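Local coordinates for hypothetical aspartyl-tRNA synthetase (Sulfolobus tokodaii, PDB 1WYD), which probably attaches L-aspartate to both tRNA(Asp) and tRNA(Asn), first activating the amino acid with ATP and then passing it to the acceptor end of the tRNA, at residues B[164-168]-B[327-331]; B[190-194]-B[382-387]. All blocks are in the same frame, centred on the assembly; numbering follows the deposited sequence.

Both contacts belong to the class II synthetase catalytic domain, their centres about 11 Å apart, and both hold part of the predicted aspartate site, Glu-167 in contact 1 and residues 190-192 in contact 2. Contact 1 joins two irregular loops, is partly buried and turns on a carboxylate held by a tyrosine hydroxyl. Contact 2 packs helix 189-199 against helix 381-384 and the 3-10 turn that follows; it is buried, and leucine methyls on aromatic rings carry it. The two share a seam: Phe-383 meets Phe-329 edge to face and touches CG2 of Thr-166, while Phe-382 packs on Ser-164 and Ala-165. Chemistry follows burial: a hydrogen-bonded carboxylate in the loops, mostly methyl-on-ring packing in the helices.

Contact 1 of 2, residues B[164-168]-B[327-331]; sequences SATEG and RPFYT
Glu-167 reaches across to Pro-328 and Tyr-330, its CB leaving the backbone in their direction. CG, set anti to the carbonyl carbon (chi1 -47°), passes 3.9 Å from CE2 of Tyr-330, and a bend at the next torsion brings the carboxylate to the ring's hydroxyl. There OE1 rests 3.8 Å from CG of Pro-328, while OE2 accepts a hydrogen bond from OH of Tyr-330 at 2.9 Å. The hydroxyl comes from above the carboxylate plane, and OE2 itself lies at the edge of the phenol ring, the two planes 73° apart. Pro-328 is the first residue of the type I turn 328-331, and proline suits it for its compact apolar ring: its CB sits over the centre of the Tyr-330 ring, 3.3 Å above the plane. Beside this, the backbone O of Thr-166 meets the rim of Phe-329 at CE2 (3.4 Å), a polarised C-H edge turned to a carbonyl. Glu-167 is predicted to bind L-aspartate, as are Arg-359, near Tyr-330, and Arg-210, near Glu-167. Tyrosine combines a flat surface for packing with a hydroxyl for the carboxylate, so the bond probably helps position the Glu-167 carboxylate for the substrate.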
ATOM      1  N   SER B 164      18.053   5.502 -13.247  1.00 49.10           N
ATOM      2  CA  SER B 164      18.881   6.598 -12.757  1.00 52.56           C
ATOM      3  C   SER B 164      18.055   7.495 -11.875  1.00 54.04           C
ATOM      4  O   SER B 164      16.846   7.482 -11.958  1.00 55.36           O
ATOM      5  CB  SER B 164      19.517   7.381 -13.916  1.00 52.67           C
ATOM      6  OG  SER B 164      18.533   7.918 -14.792  1.00 56.00           O
ATOM      7  N   ALA B 165      18.717   8.271 -11.028  1.00 56.37           N
ATOM      8  CA  ALA B 165      18.065   9.120 -10.037  1.00 57.44           C
ATOM      9  C   ALA B 165      17.348  10.299 -10.662  1.00 58.99           C
ATOM     10  O   ALA B 165      17.745  10.787 -11.731  1.00 59.44           O
ATOM     11  CB  ALA B 165      19.111   9.630  -9.051  1.00 57.58           C
ATOM     12  N   THR B 166      16.321  10.792  -9.974  1.00 60.40           N
ATOM     13  CA  THR B 166      15.554  11.931 -10.468  1.00 61.39           C
ATOM     14  C   THR B 166      16.209  13.231 -10.023  1.00 62.59           C
ATOM     15  O   THR B 166      16.230  14.212 -10.763  1.00 63.15           O
ATOM     16  CB  THR B 166      14.097  11.801 -10.014  1.00 61.21           C
ATOM     17  OG1 THR B 166      13.419  10.927 -10.924  1.00 61.62           O
ATOM     18  CG2 THR B 166      13.325  13.142 -10.115  1.00 60.77           C
ATOM     19  N   GLU B 167      16.753  13.232  -8.814  1.00 64.02           N
ATOM     20  CA  GLU B 167      17.547  14.361  -8.339  1.00 66.08           C
ATOM     21  C   GLU B 167      18.978  13.925  -7.987  1.00 66.23           C
ATOM     22  O   GLU B 167      19.190  13.293  -6.950  1.00 66.36           O
ATOM     23  CB  GLU B 167      16.879  15.042  -7.135  1.00 66.83           C
ATOM     24  CG  GLU B 167      15.384  15.339  -7.291  1.00 69.02           C
ATOM     25  CD  GLU B 167      14.641  15.248  -5.966  1.00 72.28           C
ATOM     26  OE1 GLU B 167      15.131  15.839  -4.977  1.00 75.43           O
ATOM     27  OE2 GLU B 167      13.576  14.587  -5.896  1.00 73.04           O
ATOM     28  N   GLY B 168      19.937  14.252  -8.869  1.00 66.81           N
ATOM     29  CA  GLY B 168      21.369  13.995  -8.661  1.00 66.26           C
ATOM     30  C   GLY B 168      21.873  14.660  -7.389  1.00 65.85           C
ATOM     31  O   GLY B 168      21.493  15.798  -7.098  1.00 66.65           O
ATOM     32  N   ARG B 327      14.966  23.993  -4.090  1.00 48.98           N
ATOM     33  CA  ARG B 327      13.889  23.050  -4.366  1.00 48.86           C
ATOM     34  C   ARG B 327      14.188  22.394  -5.709  1.00 48.74           C
ATOM     35  O   ARG B 327      14.904  22.976  -6.497  1.00 48.20           O
ATOM     36  CB  ARG B 327      12.552  23.787  -4.390  1.00 48.41           C
ATOM     37  CG  ARG B 327      12.147  24.338  -3.013  1.00 47.82           C
ATOM     38  CD  ARG B 327      11.133  23.465  -2.339  1.00 49.09           C
ATOM     39  NE  ARG B 327      11.307  23.376  -0.908  1.00 47.92           N
ATOM     40  CZ  ARG B 327      10.467  22.747  -0.090  1.00 45.73           C
ATOM     41  NH1 ARG B 327       9.395  22.104  -0.554  1.00 43.11           N
ATOM     42  NH2 ARG B 327      10.721  22.761   1.206  1.00 45.90           N
ATOM     43  N   PRO B 328      13.682  21.180  -5.964  1.00 48.75           N
ATOM     44  CA  PRO B 328      13.956  20.478  -7.225  1.00 48.54           C
ATOM     45  C   PRO B 328      13.685  21.277  -8.496  1.00 48.40           C
ATOM     46  O   PRO B 328      12.974  22.282  -8.478  1.00 49.07           O
ATOM     47  CB  PRO B 328      13.024  19.279  -7.137  1.00 48.33           C
ATOM     48  CG  PRO B 328      13.026  18.978  -5.699  1.00 48.24           C
ATOM     49  CD  PRO B 328      12.882  20.342  -5.054  1.00 48.74           C
ATOM     50  N   PHE B 329      14.260  20.812  -9.599  1.00 48.26           N
ATOM     51  CA  PHE B 329      14.024  21.396 -10.918  1.00 48.02           C
ATOM     52  C   PHE B 329      12.567  21.232 -11.350  1.00 47.31           C
ATOM     53  O   PHE B 329      12.102  21.919 -12.257  1.00 47.88           O
ATOM     54  CB  PHE B 329      14.927  20.709 -11.952  1.00 47.94           C
ATOM     55  CG  PHE B 329      14.491  19.293 -12.297  1.00 49.83           C
ATOM     56  CD1 PHE B 329      13.734  19.040 -13.446  1.00 50.92           C
ATOM     57  CD2 PHE B 329      14.845  18.217 -11.487  1.00 50.75           C
ATOM     58  CE1 PHE B 329      13.319  17.726 -13.776  1.00 50.36           C
ATOM     59  CE2 PHE B 329      14.438  16.895 -11.812  1.00 53.06           C
ATOM     60  CZ  PHE B 329      13.675  16.654 -12.962  1.00 50.57           C
ATOM     61  N   TYR B 330      11.864  20.275 -10.756  1.00 46.37           N
ATOM     62  CA  TYR B 330      10.513  19.968 -11.210  1.00 45.68           C
ATOM     63  C   TYR B 330       9.474  20.874 -10.535  1.00 46.25           C
ATOM     64  O   TYR B 330       8.289  20.785 -10.844  1.00 45.59           O
ATOM     65  CB  TYR B 330      10.154  18.449 -11.075  1.00 44.74           C
ATOM     66  CG  TYR B 330      10.424  17.826  -9.713  1.00 42.11           C
ATOM     67  CD1 TYR B 330       9.598  18.077  -8.646  1.00 41.32           C
ATOM     68  CD2 TYR B 330      11.506  16.966  -9.516  1.00 41.17           C
ATOM     69  CE1 TYR B 330       9.828  17.519  -7.401  1.00 41.46           C
ATOM     70  CE2 TYR B 330      11.752  16.388  -8.265  1.00 41.37           C
ATOM     71  CZ  TYR B 330      10.900  16.683  -7.213  1.00 42.80           C
ATOM     72  OH  TYR B 330      11.118  16.144  -5.968  1.00 45.36           O
ATOM     73  N   THR B 331       9.934  21.750  -9.636  1.00 47.50           N
ATOM     74  CA  THR B 331       9.064  22.659  -8.869  1.00 48.39           C
ATOM     75  C   THR B 331       8.859  24.019  -9.578  1.00 49.47           C
ATOM     76  O   THR B 331       9.804  24.675  -9.945  1.00 48.54           O
ATOM     77  CB  THR B 331       9.630  22.774  -7.410  1.00 48.41           C
ATOM     78  OG1 THR B 331       8.897  21.887  -6.551  1.00 48.06           O
ATOM     79  CG2 THR B 331       9.389  24.128  -6.771  1.00 46.99           C
TER

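Contact 2 of 2, residues B[190-194]-B[382-387]; sequences LYKEL and FFLKWF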
ATOM      1  N   LEU B 190       8.523  11.098 -10.309  1.00 42.60           N
ATOM      2  CA  LEU B 190       8.307  11.151 -11.741  1.00 43.58           C
ATOM      3  C   LEU B 190       7.084  10.348 -12.162  1.00 43.28           C
ATOM      4  O   LEU B 190       6.290  10.821 -12.977  1.00 44.16           O
ATOM      5  CB  LEU B 190       9.548  10.628 -12.514  1.00 44.67           C
ATOM      6  CG  LEU B 190       9.336  10.295 -14.008  1.00 44.92           C
ATOM      7  CD1 LEU B 190       9.097  11.563 -14.848  1.00 45.53           C
ATOM      8  CD2 LEU B 190      10.528   9.498 -14.591  1.00 48.99           C
ATOM      9  N   TYR B 191       6.914   9.159 -11.584  1.00 43.04           N
ATOM     10  CA  TYR B 191       5.862   8.249 -12.018  1.00 42.83           C
ATOM     11  C   TYR B 191       4.458   8.732 -11.669  1.00 43.28           C
ATOM     12  O   TYR B 191       3.525   8.528 -12.467  1.00 43.65           O
ATOM     13  CB  TYR B 191       6.140   6.847 -11.527  1.00 42.94           C
ATOM     14  CG  TYR B 191       7.396   6.265 -12.201  1.00 46.17           C
ATOM     15  CD1 TYR B 191       8.647   6.342 -11.572  1.00 47.07           C
ATOM     16  CD2 TYR B 191       7.335   5.700 -13.478  1.00 46.84           C
ATOM     17  CE1 TYR B 191       9.808   5.828 -12.181  1.00 51.11           C
ATOM     18  CE2 TYR B 191       8.483   5.191 -14.101  1.00 51.07           C
ATOM     19  CZ  TYR B 191       9.719   5.266 -13.442  1.00 52.84           C
ATOM     20  OH  TYR B 191      10.867   4.778 -14.036  1.00 57.84           O
ATOM     21  N   LYS B 192       4.312   9.399 -10.527  1.00 42.04           N
ATOM     22  CA  LYS B 192       2.995   9.846 -10.089  1.00 42.33           C
ATOM     23  C   LYS B 192       2.598  11.076 -10.888  1.00 42.52           C
ATOM     24  O   LYS B 192       1.428  11.262 -11.206  1.00 43.49           O
ATOM     25  CB  LYS B 192       2.938  10.070  -8.561  1.00 41.73           C
ATOM     26  CG  LYS B 192       3.790  11.188  -8.051  1.00 39.48           C
ATOM     27  CD  LYS B 192       3.843  11.220  -6.537  1.00 40.49           C
ATOM     28  CE  LYS B 192       4.476  12.548  -6.087  1.00 40.86           C
ATOM     29  NZ  LYS B 192       4.593  12.712  -4.636  1.00 41.11           N
ATOM     30  N   GLU B 193       3.585  11.882 -11.279  1.00 42.84           N
ATOM     31  CA  GLU B 193       3.323  12.985 -12.203  1.00 41.89           C
ATOM     32  C   GLU B 193       2.800  12.420 -13.501  1.00 42.02           C
ATOM     33  O   GLU B 193       1.798  12.902 -14.030  1.00 42.44           O
ATOM     34  CB  GLU B 193       4.575  13.811 -12.458  1.00 42.09           C
ATOM     35  CG  GLU B 193       5.143  14.465 -11.205  1.00 41.18           C
ATOM     36  CD  GLU B 193       6.084  15.620 -11.516  1.00 45.11           C
ATOM     37  OE1 GLU B 193       5.740  16.476 -12.368  1.00 44.47           O
ATOM     38  OE2 GLU B 193       7.160  15.704 -10.876  1.00 46.33           O
ATOM     39  N   LEU B 194       3.477  11.380 -13.995  1.00 40.93           N
ATOM     40  CA  LEU B 194       3.097  10.713 -15.223  1.00 40.04           C
ATOM     41  C   LEU B 194       1.673  10.190 -15.161  1.00 39.75           C
ATOM     42  O   LEU B 194       0.902  10.371 -16.119  1.00 38.95           O
ATOM     43  CB  LEU B 194       4.052   9.532 -15.546  1.00 39.72           C
ATOM     44  CG  LEU B 194       5.504   9.905 -15.901  1.00 38.60           C
ATOM     45  CD1 LEU B 194       6.186   8.748 -16.586  1.00 37.99           C
ATOM     46  CD2 LEU B 194       5.597  11.169 -16.753  1.00 36.91           C
ATOM     47  N   PHE B 382      14.991  10.959 -19.788  1.00 55.98           N
ATOM     48  CA  PHE B 382      14.009  10.032 -19.224  1.00 55.05           C
ATOM     49  C   PHE B 382      12.858  10.730 -18.462  1.00 54.06           C
ATOM     50  O   PHE B 382      11.767  10.160 -18.312  1.00 53.96           O
ATOM     51  CB  PHE B 382      14.701   9.010 -18.319  1.00 54.70           C
ATOM     52  CG  PHE B 382      15.073   9.553 -16.967  1.00 55.42           C
ATOM     53  CD1 PHE B 382      16.223  10.342 -16.805  1.00 57.75           C
ATOM     54  CD2 PHE B 382      14.284   9.281 -15.851  1.00 56.01           C
ATOM     55  CE1 PHE B 382      16.582  10.858 -15.562  1.00 56.99           C
ATOM     56  CE2 PHE B 382      14.634   9.777 -14.590  1.00 56.53           C
ATOM     57  CZ  PHE B 382      15.787  10.569 -14.445  1.00 57.34           C
ATOM     58  N   PHE B 383      13.112  11.951 -17.996  1.00 52.56           N
ATOM     59  CA  PHE B 383      12.110  12.747 -17.305  1.00 52.09           C
ATOM     60  C   PHE B 383      11.487  13.793 -18.235  1.00 51.26           C
ATOM     61  O   PHE B 383      10.277  14.002 -18.231  1.00 52.39           O
ATOM     62  CB  PHE B 383      12.766  13.417 -16.082  1.00 52.40           C
ATOM     63  CG  PHE B 383      11.800  14.043 -15.091  1.00 49.92           C
ATOM     64  CD1 PHE B 383      11.715  13.542 -13.777  1.00 49.82           C
ATOM     65  CD2 PHE B 383      11.053  15.168 -15.429  1.00 49.39           C
ATOM     66  CE1 PHE B 383      10.861  14.117 -12.826  1.00 50.77           C
ATOM     67  CE2 PHE B 383      10.193  15.755 -14.497  1.00 49.16           C
ATOM     68  CZ  PHE B 383      10.099  15.228 -13.187  1.00 49.93           C
ATOM     69  N   LEU B 384      12.322  14.456 -19.020  1.00 50.08           N
ATOM     70  CA  LEU B 384      11.889  15.498 -19.945  1.00 48.51           C
ATOM     71  C   LEU B 384      10.936  15.063 -21.053  1.00 48.43           C
ATOM     72  O   LEU B 384       9.963  15.777 -21.349  1.00 47.68           O
ATOM     73  CB  LEU B 384      13.106  16.157 -20.569  1.00 48.50           C
ATOM     74  CG  LEU B 384      14.025  16.868 -19.579  1.00 48.09           C
ATOM     75  CD1 LEU B 384      15.335  17.198 -20.311  1.00 49.22           C
ATOM     76  CD2 LEU B 384      13.348  18.125 -19.039  1.00 47.96           C
ATOM     77  N   LYS B 385      11.194  13.889 -21.630  1.00 48.08           N
ATOM     78  CA  LYS B 385      10.499  13.429 -22.841  1.00 48.50           C
ATOM     79  C   LYS B 385       8.984  13.424 -22.738  1.00 48.09           C
ATOM     80  O   LYS B 385       8.298  13.733 -23.716  1.00 48.03           O
ATOM     81  CB  LYS B 385      10.941  12.007 -23.229  1.00 48.46           C
ATOM     82  CG  LYS B 385      10.497  10.943 -22.237  1.00 50.74           C
ATOM     83  CD  LYS B 385      10.208   9.624 -22.937  1.00 55.52           C
ATOM     84  CE  LYS B 385      11.379   8.669 -22.779  1.00 55.91           C
ATOM     85  NZ  LYS B 385      10.967   7.343 -23.298  1.00 60.96           N
ATOM     86  N   TRP B 386       8.474  13.028 -21.570  1.00 47.40           N
ATOM     87  CA  TRP B 386       7.043  12.839 -21.377  1.00 47.26           C
ATOM     88  C   TRP B 386       6.278  14.141 -21.552  1.00 46.75           C
ATOM     89  O   TRP B 386       5.133  14.120 -21.972  1.00 46.81           O
ATOM     90  CB  TRP B 386       6.761  12.249 -20.003  1.00 47.75           C
ATOM     91  CG  TRP B 386       7.561  11.045 -19.717  1.00 46.89           C
ATOM     92  CD1 TRP B 386       8.616  10.945 -18.852  1.00 44.14           C
ATOM     93  CD2 TRP B 386       7.382   9.745 -20.299  1.00 46.95           C
ATOM     94  NE1 TRP B 386       9.111   9.661 -18.871  1.00 48.52           N
ATOM     95  CE2 TRP B 386       8.369   8.900 -19.742  1.00 46.31           C
ATOM     96  CE3 TRP B 386       6.481   9.205 -21.234  1.00 46.77           C
ATOM     97  CZ2 TRP B 386       8.492   7.561 -20.095  1.00 45.86           C
ATOM     98  CZ3 TRP B 386       6.606   7.861 -21.593  1.00 45.89           C
ATOM     99  CH2 TRP B 386       7.602   7.056 -21.018  1.00 47.04           C
ATOM    100  N   PHE B 387       6.952  15.257 -21.281  1.00 46.12           N
ATOM    101  CA  PHE B 387       6.373  16.616 -21.372  1.00 45.88           C
ATOM    102  C   PHE B 387       6.267  17.189 -22.794  1.00 45.93           C
ATOM    103  O   PHE B 387       5.774  18.298 -22.979  1.00 45.87           O
ATOM    104  CB  PHE B 387       7.140  17.588 -20.456  1.00 45.30           C
ATOM    105  CG  PHE B 387       7.047  17.227 -19.004  1.00 43.89           C
ATOM    106  CD1 PHE B 387       7.796  16.182 -18.487  1.00 40.99           C
ATOM    107  CD2 PHE B 387       6.167  17.895 -18.163  1.00 43.25           C
ATOM    108  CE1 PHE B 387       7.680  15.811 -17.180  1.00 39.74           C
ATOM    109  CE2 PHE B 387       6.072  17.533 -16.835  1.00 40.15           C
ATOM    110  CZ  PHE B 387       6.825  16.475 -16.353  1.00 40.27           C
TER
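Leu-190 stands opposite Phe-383 and Leu-194 opposite Trp-386, with CA atoms 6.9 Å apart in the first pair, so one turn of helix 189-199 faces the end of helix 381-384 and the 3-10 turn 385-387 after it. Leucine suits both helix positions because its forked tip can spread over flat rings. The chi1 of Leu-190 (165°) swings CG away from the backbone N and carries the fork to two rings: CD1 lies over a face of Phe-383, 3.7 Å from the ring centroid in a CH-pi contact, and CD2 reaches CD2 of Phe-382 at 4.0 Å. Leu-194 instead sets both methyls on Trp-386. Its CD1 stands 3.8 Å from the centroid of the five-membered ring and only 8° off the normal, while its CD2 packs on CG at 3.6 Å. Lys-385 CD covers the opposite indole face, and NE1 makes a weak hydrogen bond to the backbone O of Phe-382. The carboxylate of Glu-193 lies at ring edges: OE2 is 3.8 Å from CZ of Phe-383 and OE1 4.1 Å from CZ of Phe-387. Its main polar partner is His-394, bonded to OE1, and Gln-189 holds OE2. Cutting Phe-383 back to an alanine is likely to leave the CD1 methyl of Leu-190 without the ring face it lies on and Phe-329 without its edge-to-face partner. Residues 190-192 lie in the predicted aspartate-binding region, and Glu-193 also touches Arg-359, so this packing probably borders that site. Helix 363-371 packs on Leu-384 and Phe-387, and Lys-192 reaches strand 222-231 through a salt bridge to Asp-227. Across the dimer interface, Val-122 of the second subunit packs on Leu-194 and Trp-386, so helix 189-199 joins both the catalytic sheet and, with Trp-386, the partner chain.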